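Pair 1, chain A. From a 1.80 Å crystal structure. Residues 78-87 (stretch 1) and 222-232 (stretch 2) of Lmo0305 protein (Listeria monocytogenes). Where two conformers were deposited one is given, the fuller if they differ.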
# COMPACT_ATOMS: atom_id res chain seq x y z
N ILE A 78 -6.54 -11.99 2.77
CA ILE A 78 -7.11 -12.34 1.46
C ILE A 78 -6.95 -13.83 1.13
O ILE A 78 -7.92 -14.47 0.69
CB ILE A 78 -6.51 -11.45 0.33
CG1 ILE A 78 -7.00 -10.03 0.51
CG2 ILE A 78 -6.86 -11.98 -1.11
CD1 ILE A 78 -6.25 -8.98 -0.39
N ALA A 79 -5.77 -14.40 1.39
CA ALA A 79 -5.54 -15.81 1.10
C ALA A 79 -6.56 -16.67 1.88
O ALA A 79 -7.20 -17.56 1.30
CB ALA A 79 -4.06 -16.24 1.46
N LEU A 80 -6.71 -16.40 3.17
CA LEU A 80 -7.61 -17.18 4.04
C LEU A 80 -9.08 -17.02 3.62
O LEU A 80 -9.84 -18.02 3.65
CB LEU A 80 -7.39 -16.83 5.53
CG LEU A 80 -5.95 -17.08 6.07
CD1 LEU A 80 -5.81 -16.75 7.52
CD2 LEU A 80 -5.49 -18.54 5.76
N ARG A 81 -9.47 -15.82 3.21
CA ARG A 81 -10.84 -15.62 2.67
C ARG A 81 -11.12 -16.44 1.40
O ARG A 81 -12.18 -17.04 1.24
CB ARG A 81 -11.15 -14.13 2.43
CG ARG A 81 -12.55 -13.86 1.80
CD ARG A 81 -13.70 -14.39 2.63
NE ARG A 81 -14.95 -14.18 1.90
CZ ARG A 81 -15.68 -13.07 1.95
NH1 ARG A 81 -15.36 -12.06 2.75
NH2 ARG A 81 -16.77 -12.98 1.18
N ILE A 82 -10.16 -16.46 0.47
CA ILE A 82 -10.33 -17.24 -0.74
C ILE A 82 -10.54 -18.72 -0.38
O ILE A 82 -11.48 -19.34 -0.89
CB ILE A 82 -9.14 -17.07 -1.67
CG1 ILE A 82 -9.06 -15.62 -2.16
CG2 ILE A 82 -9.20 -18.04 -2.90
CD1 ILE A 82 -7.73 -15.23 -2.86
N TRP A 83 -9.70 -19.28 0.50
CA TRP A 83 -9.87 -20.69 0.89
C TRP A 83 -11.18 -20.90 1.67
O TRP A 83 -11.81 -21.91 1.49
CB TRP A 83 -8.67 -21.24 1.64
CG TRP A 83 -7.39 -21.26 0.85
CD1 TRP A 83 -6.20 -20.73 1.22
CD2 TRP A 83 -7.20 -21.77 -0.48
NE1 TRP A 83 -5.28 -20.90 0.23
CE2 TRP A 83 -5.86 -21.53 -0.83
CE3 TRP A 83 -8.04 -22.43 -1.40
CZ2 TRP A 83 -5.32 -21.92 -2.05
CZ3 TRP A 83 -7.50 -22.80 -2.64
CH2 TRP A 83 -6.16 -22.56 -2.95
N ALA A 84 -11.60 -19.93 2.49
CA ALA A 84 -12.88 -20.05 3.21
C ALA A 84 -14.06 -20.13 2.22
O ALA A 84 -14.99 -20.95 2.40
CB ALA A 84 -13.07 -18.88 4.19
N ASP A 85 -14.00 -19.30 1.18
CA ASP A 85 -15.02 -19.34 0.13
C ASP A 85 -15.04 -20.66 -0.64
O ASP A 85 -16.10 -21.16 -0.93
CB ASP A 85 -14.84 -18.19 -0.84
CG ASP A 85 -15.29 -16.84 -0.27
OD1 ASP A 85 -15.96 -16.79 0.80
OD2 ASP A 85 -14.99 -15.83 -0.93
N ARG A 86 -13.87 -21.19 -0.99
CA ARG A 86 -13.78 -22.49 -1.70
C ARG A 86 -14.35 -23.65 -0.88
O ARG A 86 -15.01 -24.56 -1.43
CB ARG A 86 -12.31 -22.86 -2.01
CG ARG A 86 -11.57 -21.96 -2.96
CD ARG A 86 -12.14 -21.93 -4.37
NE ARG A 86 -11.27 -21.06 -5.17
CZ ARG A 86 -10.15 -21.46 -5.77
NH1 ARG A 86 -9.75 -22.73 -5.72
NH2 ARG A 86 -9.41 -20.57 -6.42
N LYS A 87 -14.14 -23.61 0.44
CA LYS A 87 -14.58 -24.66 1.36
C LYS A 87 -15.89 -24.34 2.07
O LYS A 87 -16.38 -25.16 2.84
CB LYS A 87 -13.52 -24.85 2.46
CG LYS A 87 -12.11 -25.13 1.99
CD LYS A 87 -11.97 -26.50 1.37
CE LYS A 87 -10.55 -26.71 0.88
NZ LYS A 87 -10.43 -28.00 0.18
N ASP A 222 -3.01 -20.31 -10.55
CA ASP A 222 -3.56 -19.22 -11.37
C ASP A 222 -4.93 -18.75 -10.88
O ASP A 222 -5.15 -17.54 -10.65
CB ASP A 222 -3.73 -19.67 -12.83
CG ASP A 222 -2.43 -19.71 -13.61
OD1 ASP A 222 -1.44 -19.09 -13.18
OD2 ASP A 222 -2.43 -20.32 -14.70
N ASP A 223 -5.84 -19.69 -10.69
CA ASP A 223 -7.23 -19.35 -10.26
C ASP A 223 -7.24 -18.63 -8.91
O ASP A 223 -7.99 -17.65 -8.73
CB ASP A 223 -8.13 -20.56 -10.18
CG ASP A 223 -8.42 -21.17 -11.53
OD1 ASP A 223 -8.11 -20.57 -12.58
OD2 ASP A 223 -9.00 -22.26 -11.53
N PHE A 224 -6.44 -19.15 -7.98
CA PHE A 224 -6.26 -18.53 -6.66
C PHE A 224 -5.74 -17.09 -6.76
O PHE A 224 -6.30 -16.19 -6.15
CB PHE A 224 -5.32 -19.40 -5.78
CG PHE A 224 -4.91 -18.75 -4.47
CD1 PHE A 224 -5.70 -18.89 -3.34
CD2 PHE A 224 -3.70 -18.08 -4.36
CE1 PHE A 224 -5.31 -18.31 -2.12
CE2 PHE A 224 -3.31 -17.47 -3.14
CZ PHE A 224 -4.12 -17.59 -2.03
N VAL A 225 -4.67 -16.88 -7.54
CA VAL A 225 -4.05 -15.56 -7.72
C VAL A 225 -5.00 -14.57 -8.38
O VAL A 225 -5.06 -13.38 -8.00
CB VAL A 225 -2.68 -15.66 -8.45
CG1 VAL A 225 -2.10 -14.28 -8.81
CG2 VAL A 225 -1.68 -16.43 -7.60
N GLN A 226 -5.80 -15.07 -9.31
CA GLN A 226 -6.76 -14.19 -9.98
C GLN A 226 -7.82 -13.69 -9.00
O GLN A 226 -8.17 -12.50 -9.03
CB GLN A 226 -7.36 -14.88 -11.20
CG GLN A 226 -6.34 -15.15 -12.31
CD GLN A 226 -5.42 -13.97 -12.65
OE1 GLN A 226 -5.85 -12.81 -12.73
NE2 GLN A 226 -4.15 -14.28 -12.89
N GLU A 227 -8.27 -14.55 -8.09
CA GLU A 227 -9.21 -14.11 -7.07
C GLU A 227 -8.53 -13.13 -6.14
O GLU A 227 -9.16 -12.16 -5.71
CB GLU A 227 -9.77 -15.28 -6.22
CG GLU A 227 -10.72 -16.20 -6.96
CD GLU A 227 -11.33 -17.23 -6.02
OE1 GLU A 227 -11.92 -16.84 -4.98
OE2 GLU A 227 -11.21 -18.42 -6.33
N ALA A 228 -7.27 -13.36 -5.81
CA ALA A 228 -6.54 -12.46 -4.91
C ALA A 228 -6.42 -11.05 -5.48
O ALA A 228 -6.43 -10.08 -4.74
CB ALA A 228 -5.16 -13.02 -4.52
N LYS A 229 -6.32 -10.93 -6.81
CA LYS A 229 -6.21 -9.63 -7.45
C LYS A 229 -7.50 -8.83 -7.34
O LYS A 229 -7.47 -7.61 -7.20
CB LYS A 229 -5.74 -9.77 -8.90
CG LYS A 229 -4.30 -10.25 -9.02
CD LYS A 229 -3.79 -10.15 -10.44
CE LYS A 229 -2.40 -10.71 -10.57
NZ LYS A 229 -1.85 -10.44 -11.96
N ILE A 230 -8.64 -9.52 -7.38
CA ILE A 230 -9.92 -8.86 -7.18
C ILE A 230 -9.99 -8.30 -5.75
O ILE A 230 -10.34 -7.14 -5.56
CB ILE A 230 -11.10 -9.80 -7.43
CG1 ILE A 230 -11.09 -10.28 -8.88
CG2 ILE A 230 -12.42 -9.07 -7.10
CD1 ILE A 230 -12.23 -11.20 -9.25
N TRP A 231 -9.60 -9.10 -4.77
CA TRP A 231 -9.58 -8.68 -3.38
C TRP A 231 -8.58 -7.55 -3.16
O TRP A 231 -8.82 -6.66 -2.36
CB TRP A 231 -9.28 -9.85 -2.41
CG TRP A 231 -10.44 -10.76 -2.15
CD1 TRP A 231 -10.62 -12.03 -2.61
CD2 TRP A 231 -11.59 -10.46 -1.35
NE1 TRP A 231 -11.83 -12.53 -2.15
CE2 TRP A 231 -12.43 -11.59 -1.36
CE3 TRP A 231 -11.98 -9.34 -0.60
CZ2 TRP A 231 -13.66 -11.62 -0.67
CZ3 TRP A 231 -13.20 -9.39 0.08
CH2 TRP A 231 -14.01 -10.51 0.03
N LYS A 232 -7.45 -7.60 -3.86
CA LYS A 232 -6.43 -6.52 -3.76
C LYS A 232 -7.06 -5.14 -4.09
O LYS A 232 -6.79 -4.14 -3.39
CB LYS A 232 -5.21 -6.78 -4.67
CG LYS A 232 -4.05 -5.78 -4.41
CD LYS A 232 -2.70 -6.15 -5.07
CE LYS A 232 -2.68 -5.90 -6.56
NZ LYS A 232 -1.33 -6.14 -7.16
O HOH W 1 -12.81 -18.79 -3.48
O HOH W 2 -12.77 -15.06 -2.54

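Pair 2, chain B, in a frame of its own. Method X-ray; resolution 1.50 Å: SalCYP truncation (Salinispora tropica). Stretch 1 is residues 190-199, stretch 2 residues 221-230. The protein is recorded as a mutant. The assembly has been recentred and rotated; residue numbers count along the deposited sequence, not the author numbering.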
# COMPACT_ATOMS: atom_id res chain seq x y z
N VAL B 190 -12.76 -9.14 -14.06
CA VAL B 190 -13.76 -8.75 -13.07
C VAL B 190 -15.17 -8.86 -13.63
O VAL B 190 -16.11 -9.19 -12.89
CB VAL B 190 -13.51 -7.33 -12.52
CG1 VAL B 190 -12.11 -7.22 -11.89
CG2 VAL B 190 -13.72 -6.28 -13.58
N ARG B 191 -15.35 -8.60 -14.94
CA ARG B 191 -16.66 -8.82 -15.57
C ARG B 191 -17.06 -10.28 -15.47
O ARG B 191 -18.21 -10.60 -15.15
CB ARG B 191 -16.61 -8.40 -17.04
CG ARG B 191 -16.79 -6.93 -17.26
CD ARG B 191 -17.35 -6.66 -18.65
NE ARG B 191 -16.43 -7.05 -19.70
CZ ARG B 191 -15.41 -6.31 -20.12
NH1 ARG B 191 -15.18 -5.12 -19.58
NH2 ARG B 191 -14.62 -6.76 -21.09
N ARG B 192 -16.12 -11.19 -15.74
CA ARG B 192 -16.41 -12.61 -15.64
C ARG B 192 -16.68 -13.02 -14.20
O ARG B 192 -17.53 -13.89 -13.96
CB ARG B 192 -15.26 -13.43 -16.24
CG ARG B 192 -15.17 -13.41 -17.77
CD ARG B 192 -14.05 -14.34 -18.26
NE ARG B 192 -14.11 -14.63 -19.69
CZ ARG B 192 -13.14 -14.37 -20.58
NH1 ARG B 192 -13.31 -14.69 -21.86
NH2 ARG B 192 -12.00 -13.79 -20.21
N HIS B 193 -16.00 -12.41 -13.23
CA HIS B 193 -16.23 -12.75 -11.83
C HIS B 193 -17.63 -12.33 -11.40
O HIS B 193 -18.34 -13.08 -10.71
CB HIS B 193 -15.18 -12.10 -10.94
CG HIS B 193 -15.26 -12.55 -9.52
ND1 HIS B 193 -15.02 -13.86 -9.15
CD2 HIS B 193 -15.59 -11.89 -8.38
CE1 HIS B 193 -15.19 -13.98 -7.84
NE2 HIS B 193 -15.53 -12.80 -7.35
N VAL B 194 -18.04 -11.12 -11.76
CA VAL B 194 -19.39 -10.68 -11.44
C VAL B 194 -20.40 -11.67 -12.00
O VAL B 194 -21.33 -12.10 -11.31
CB VAL B 194 -19.63 -9.26 -11.97
CG1 VAL B 194 -21.11 -8.84 -11.81
CG2 VAL B 194 -18.74 -8.29 -11.25
N ALA B 195 -20.19 -12.09 -13.25
CA ALA B 195 -21.15 -12.99 -13.89
C ALA B 195 -21.17 -14.35 -13.20
O ALA B 195 -22.24 -14.98 -13.09
CB ALA B 195 -20.81 -13.14 -15.37
N ARG B 196 -20.00 -14.85 -12.78
CA ARG B 196 -19.95 -16.10 -12.02
C ARG B 196 -20.82 -16.02 -10.77
O ARG B 196 -21.62 -16.92 -10.50
CB ARG B 196 -18.50 -16.43 -11.65
CG ARG B 196 -18.35 -17.69 -10.76
CD ARG B 196 -17.00 -17.76 -10.05
NE ARG B 196 -15.91 -18.12 -10.94
CZ ARG B 196 -15.65 -19.35 -11.36
NH1 ARG B 196 -16.42 -20.38 -11.02
NH2 ARG B 196 -14.60 -19.56 -12.15
N ARG B 197 -20.66 -14.95 -9.99
CA ARG B 197 -21.36 -14.87 -8.72
C ARG B 197 -22.84 -14.57 -8.92
O ARG B 197 -23.66 -15.00 -8.11
CB ARG B 197 -20.70 -13.81 -7.83
CG ARG B 197 -19.27 -14.17 -7.45
CD ARG B 197 -19.18 -15.52 -6.75
NE ARG B 197 -17.87 -15.71 -6.12
CZ ARG B 197 -17.21 -16.87 -6.03
NH1 ARG B 197 -17.69 -17.99 -6.55
NH2 ARG B 197 -16.03 -16.89 -5.42
N ARG B 198 -23.19 -13.84 -9.98
CA ARG B 198 -24.60 -13.61 -10.25
C ARG B 198 -25.30 -14.92 -10.59
O ARG B 198 -26.42 -15.17 -10.13
CB ARG B 198 -24.74 -12.58 -11.38
CG ARG B 198 -26.14 -12.01 -11.51
CD ARG B 198 -26.21 -10.87 -12.52
NE ARG B 198 -25.84 -9.57 -11.95
CZ ARG B 198 -26.58 -8.90 -11.08
NH1 ARG B 198 -26.18 -7.72 -10.63
NH2 ARG B 198 -27.73 -9.41 -10.64
N THR B 199 -24.64 -15.79 -11.35
CA THR B 199 -25.20 -17.10 -11.66
C THR B 199 -25.22 -18.01 -10.43
O THR B 199 -26.20 -18.73 -10.21
CB THR B 199 -24.38 -17.76 -12.77
OG1 THR B 199 -24.46 -16.95 -13.95
CG2 THR B 199 -24.92 -19.16 -13.07
N SER B 221 -24.83 -0.60 -9.33
CA SER B 221 -24.71 -0.98 -10.73
C SER B 221 -23.57 -1.97 -10.92
O SER B 221 -22.60 -1.99 -10.16
CB SER B 221 -24.46 0.25 -11.60
OG SER B 221 -23.19 0.82 -11.29
N ASP B 222 -23.68 -2.79 -11.97
CA ASP B 222 -22.56 -3.68 -12.30
C ASP B 222 -21.31 -2.87 -12.65
O ASP B 222 -20.19 -3.35 -12.44
CB ASP B 222 -22.93 -4.64 -13.44
CG ASP B 222 -23.69 -5.90 -12.96
OD1 ASP B 222 -23.91 -6.05 -11.74
OD2 ASP B 222 -24.07 -6.74 -13.81
N ALA B 223 -21.47 -1.64 -13.16
CA ALA B 223 -20.30 -0.82 -13.47
C ALA B 223 -19.54 -0.42 -12.21
O ALA B 223 -18.30 -0.41 -12.20
CB ALA B 223 -20.73 0.43 -14.24
N ASP B 224 -20.27 -0.08 -11.15
CA ASP B 224 -19.61 0.22 -9.88
C ASP B 224 -19.04 -1.05 -9.25
O ASP B 224 -17.97 -1.01 -8.64
CB ASP B 224 -20.58 0.92 -8.92
CG ASP B 224 -20.75 2.42 -9.22
OD1 ASP B 224 -19.99 2.98 -10.04
OD2 ASP B 224 -21.66 3.04 -8.63
N ARG B 225 -19.75 -2.18 -9.38
CA ARG B 225 -19.20 -3.46 -8.94
C ARG B 225 -17.86 -3.73 -9.59
O ARG B 225 -16.89 -4.11 -8.93
CB ARG B 225 -20.14 -4.62 -9.26
CG ARG B 225 -21.25 -4.80 -8.27
CD ARG B 225 -22.12 -6.02 -8.55
NE ARG B 225 -23.34 -5.85 -7.76
CZ ARG B 225 -24.43 -5.25 -8.18
NH1 ARG B 225 -24.54 -4.82 -9.43
NH2 ARG B 225 -25.46 -5.12 -7.35
N GLU B 226 -17.80 -3.56 -10.91
CA GLU B 226 -16.55 -3.79 -11.63
C GLU B 226 -15.50 -2.78 -11.22
O GLU B 226 -14.32 -3.11 -11.08
CB GLU B 226 -16.82 -3.73 -13.13
CG GLU B 226 -17.72 -4.83 -13.61
CD GLU B 226 -18.18 -4.62 -15.03
OE1 GLU B 226 -17.47 -3.93 -15.78
OE2 GLU B 226 -19.25 -5.16 -15.40
N SER B 227 -15.91 -1.52 -11.02
CA SER B 227 -14.95 -0.53 -10.55
C SER B 227 -14.36 -0.93 -9.20
O SER B 227 -13.13 -0.94 -9.02
CB SER B 227 -15.64 0.83 -10.45
OG SER B 227 -14.71 1.80 -10.03
N LEU B 228 -15.21 -1.30 -8.24
CA LEU B 228 -14.73 -1.71 -6.93
C LEU B 228 -13.71 -2.84 -7.03
O LEU B 228 -12.63 -2.77 -6.45
CB LEU B 228 -15.91 -2.15 -6.06
CG LEU B 228 -15.53 -2.80 -4.72
CD1 LEU B 228 -14.82 -1.82 -3.79
CD2 LEU B 228 -16.78 -3.39 -4.07
N LEU B 229 -14.06 -3.89 -7.77
CA LEU B 229 -13.18 -5.05 -7.89
C LEU B 229 -11.87 -4.67 -8.55
O LEU B 229 -10.81 -5.17 -8.18
CB LEU B 229 -13.89 -6.16 -8.68
CG LEU B 229 -15.05 -6.80 -7.92
CD1 LEU B 229 -15.83 -7.77 -8.82
CD2 LEU B 229 -14.54 -7.54 -6.68
N THR B 230 -11.92 -3.77 -9.54
CA THR B 230 -10.70 -3.29 -10.17
C THR B 230 -9.82 -2.54 -9.17
O THR B 230 -8.61 -2.75 -9.11
CB THR B 230 -11.04 -2.39 -11.36
OG1 THR B 230 -11.87 -3.12 -12.27
CG2 THR B 230 -9.78 -1.95 -12.09

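Pairs 1 and 2 are helix-on-helix contacts with nearly the same geometry. In each, the N-to-C directions of the two helices make an angle of 119°, and the axes approach to 9.8 Å in pair 1 and 9.5 Å in pair 2. Fourteen central residues superpose with an RMSD of 0.5 Å, yet the buried surface differs, 630 Å² against 463 Å².

The first helix presents an aliphatic residue at two inward positions one turn apart. A:Ile78 matches B:Val190, and their side-chain centres lie only 0.6 Å apart. A:Ile78 CG2 lies 3.5 Å from A:Trp231 CB, and B:Val190 CG1 lies 3.8 Å from B:Leu229 CB, so both touch the CB of the matched residue, but through differently placed methyls. One turn on, A:Ile82 matches B:Val194. A:Ile82 is a knob among A:Phe224, A:Glu227, A:Ala228 and A:Trp231, with CD1 over one face of the A:Phe224 ring. The shorter B:Val194 reaches B:Leu229 CD1 from its CG2 at 3.8 Å.

Across from them, A:Trp231 and B:Leu229 occupy one position with different bulk. The indole extends to A:Arg81, whose NH1 is 3.4 Å from A:Trp231 CH2, CH2 lying over one face of the guanidinium. At the matched position B:His193 turns its ring edge to B:Leu229, with CD2 4.2 Å from CD1. Beside this, small A:Ala228 is replaced by B:Glu226, whose CA-to-CB bond points sideways but whose end comes nearer the first helix; its OE1 lies 3.4 Å from B:Arg191 CG.

A marked change is at A:Phe224, matched by B:Asp222. The phenyl ring fits among A:Ala79, A:Ile82, A:Trp83 and A:Arg86, and lies near parallel to the A:Trp83 six-membered ring but slid along it, centroids 4.8 Å apart. In pair 2 B:Ala195 matches A:Trp83, and no such aromatic pair forms; the A:Phe224 position is taken by the charged B:Asp222.

Both pairs place an arginine one further turn along, at the matched positions A:Arg86 and B:Arg198, but its acid comes from different places. A:Arg86 NE and NH2 both donate to A:Glu227 OE2, at 2.9 and 2.8 Å, a two-pronged salt bridge. In pair 2 the residue matched to A:Glu227 is B:Arg225, and the acid sits three residues earlier: B:Arg198 NH1 donates to B:Asp222 OD1 at 3.0 Å. That same OD1 takes a weak bond from B:Arg225 NH1 at 2.7 Å, so one carboxylate oxygen is shared by two guanidiniums whose NH1 atoms, B:Arg198 NH1 and B:Arg225 NH1, are 3.5 Å apart.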